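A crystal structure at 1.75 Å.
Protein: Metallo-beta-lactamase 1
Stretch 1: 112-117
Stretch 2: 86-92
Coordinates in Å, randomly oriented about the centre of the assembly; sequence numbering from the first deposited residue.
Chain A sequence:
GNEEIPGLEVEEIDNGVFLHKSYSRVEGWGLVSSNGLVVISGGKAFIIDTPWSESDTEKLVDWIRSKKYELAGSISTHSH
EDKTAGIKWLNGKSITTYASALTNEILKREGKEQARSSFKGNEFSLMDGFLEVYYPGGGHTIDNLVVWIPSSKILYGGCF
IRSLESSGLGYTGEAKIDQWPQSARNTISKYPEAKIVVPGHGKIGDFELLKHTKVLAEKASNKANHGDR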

# COMPACT_ATOMS: atom_id res chain seq x y z
N LYS A 112 -18.73 3.76 1.04
CA LYS A 112 -17.81 3.08 1.94
C LYS A 112 -17.35 3.97 3.10
O LYS A 112 -17.37 5.20 3.02
CB LYS A 112 -16.58 2.59 1.15
CG LYS A 112 -16.91 1.46 0.15
CD LYS A 112 -15.77 1.24 -0.83
CE LYS A 112 -16.07 0.12 -1.79
NZ LYS A 112 -15.06 0.17 -2.85
N GLU A 113 -16.97 3.31 4.19
CA GLU A 113 -16.35 3.95 5.34
C GLU A 113 -15.12 4.73 4.88
O GLU A 113 -14.29 4.19 4.17
CB GLU A 113 -15.97 2.89 6.38
CG GLU A 113 -15.32 3.44 7.63
CD GLU A 113 -16.34 3.87 8.68
OE1 GLU A 113 -17.57 3.74 8.43
OE2 GLU A 113 -15.92 4.34 9.75
N GLN A 114 -15.02 6.00 5.29
CA GLN A 114 -13.83 6.81 5.03
C GLN A 114 -12.77 6.73 6.15
O GLN A 114 -13.08 6.47 7.32
CB GLN A 114 -14.22 8.28 4.86
CG GLN A 114 -15.15 8.61 3.70
CD GLN A 114 -15.53 10.09 3.74
OE1 GLN A 114 -16.23 10.55 4.65
NE2 GLN A 114 -14.98 10.86 2.81
N ALA A 115 -11.52 6.98 5.80
CA ALA A 115 -10.49 7.20 6.85
C ALA A 115 -10.83 8.46 7.65
O ALA A 115 -11.45 9.38 7.10
CB ALA A 115 -9.11 7.33 6.26
N ARG A 116 -10.40 8.50 8.91
CA ARG A 116 -10.74 9.59 9.81
C ARG A 116 -9.95 10.85 9.48
O ARG A 116 -10.49 11.95 9.59
CB ARG A 116 -10.51 9.20 11.28
CG ARG A 116 -11.70 8.45 11.90
CD ARG A 116 -11.62 8.22 13.42
NE ARG A 116 -11.78 9.39 14.28
NH1 ARG A 116 -14.09 9.45 14.26
NH2 ARG A 116 -12.91 10.96 15.49
N SER A 117 -8.69 10.70 9.08
CA SER A 117 -7.88 11.87 8.72
C SER A 117 -7.49 11.80 7.28
O SER A 117 -7.19 10.73 6.80
CB SER A 117 -6.62 11.98 9.59
OG SER A 117 -6.99 11.88 10.94
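Stretch 2 86-92: GIKWLNG

A single carboxamide can hold a helix against an irregular segment of chain, because its amide nitrogen carries two hydrogens and each can be given its own acceptor. Residues 86-92 of this metallo-beta-lactamase illustrate the point. Much of the stretch is helical, with Leu 90 N hydrogen-bonded to Gly 86 O (2.9 Å), Asn 91 N to Ile 87 O (2.8 Å) and Gly 92 N to Lys 88 O (2.9 Å), and the direct hydrogen bonds to the extended, non-regular run at 113-115 come from a side chain, that of Asn 91. This run passes steeply across the helix, with Glu 113 CA 5.9 Å from Lys 88 CA and Ala 115 CA 6.3 Å from Ile 87 CA. Asn 91 ND2 donates to Glu 113 OE2 at 2.8 Å, almost linearly (172°), and to the backbone Gln 114 O at 3.0 Å, with a more bent angle of 150°. Asn 91 OD1 is satisfied elsewhere in the structure.

One turn earlier, Ile 87 CD1 lies 4.5 Å from Ala 115 CB, an apolar contact, while Ile 87 CG2 is 3.6 Å from the polar Gln 114 O. Glu 113, chi1 t, lays its CG 3.7 Å from Lys 88 CA, and its OE2 reaches Asn 91. A water donates to Lys 88 O (2.9 Å) and, weakly, to Glu 113 OE2 (3.5 Å), adding a second link between carboxylate and helix.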

# COMPACT_ATOMS: atom_id res chain seq x y z
N GLY A 86 -10.00 -2.86 6.47
CA GLY A 86 -10.01 -2.76 7.91
C GLY A 86 -10.27 -1.37 8.46
O GLY A 86 -10.30 -1.21 9.69
N ILE A 87 -10.45 -0.39 7.59
CA ILE A 87 -10.65 0.98 8.06
C ILE A 87 -11.82 1.13 9.02
O ILE A 87 -11.67 1.78 10.06
CB ILE A 87 -10.83 1.96 6.92
CG1 ILE A 87 -9.50 2.12 6.21
CG2 ILE A 87 -11.35 3.32 7.51
CD1 ILE A 87 -9.49 3.01 5.05
N LYS A 88 -12.96 0.51 8.72
CA LYS A 88 -14.10 0.56 9.61
C LYS A 88 -13.80 -0.01 10.98
O LYS A 88 -14.14 0.61 12.01
CB LYS A 88 -15.31 -0.18 9.02
CG LYS A 88 -16.53 -0.17 9.97
CD LYS A 88 -17.69 -1.00 9.47
CE LYS A 88 -18.61 -0.19 8.57
NZ LYS A 88 -19.84 -0.97 8.22
N TRP A 89 -13.16 -1.17 11.02
CA TRP A 89 -12.86 -1.79 12.30
C TRP A 89 -11.90 -0.89 13.09
O TRP A 89 -12.08 -0.68 14.28
CB TRP A 89 -12.28 -3.20 12.11
CG TRP A 89 -12.01 -3.88 13.41
CD1 TRP A 89 -12.88 -4.64 14.15
CD2 TRP A 89 -10.80 -3.82 14.14
NE1 TRP A 89 -12.26 -5.07 15.30
CE2 TRP A 89 -10.98 -4.58 15.31
CE3 TRP A 89 -9.59 -3.19 13.93
CZ2 TRP A 89 -9.98 -4.72 16.27
CZ3 TRP A 89 -8.58 -3.33 14.89
CH2 TRP A 89 -8.80 -4.09 16.05
N LEU A 90 -10.93 -0.30 12.41
CA LEU A 90 -9.92 0.51 13.08
C LEU A 90 -10.56 1.79 13.62
O LEU A 90 -10.28 2.21 14.75
CB LEU A 90 -8.80 0.84 12.12
CG LEU A 90 -7.84 -0.26 11.66
CD1 LEU A 90 -6.98 0.25 10.50
CD2 LEU A 90 -6.99 -0.73 12.81
N ASN A 91 -11.41 2.39 12.80
CA ASN A 91 -12.19 3.55 13.19
C ASN A 91 -12.97 3.27 14.46
O ASN A 91 -13.02 4.09 15.38
CB ASN A 91 -13.15 3.94 12.09
CG ASN A 91 -12.48 4.70 10.99
OD1 ASN A 91 -11.30 5.05 11.07
ND2 ASN A 91 -13.22 4.97 9.93
N GLY A 92 -13.60 2.10 14.49
CA GLY A 92 -14.35 1.67 15.65
C GLY A 92 -13.53 1.56 16.92
O GLY A 92 -14.09 1.67 18.02
O HOH W 1 -16.37 2.34 12.53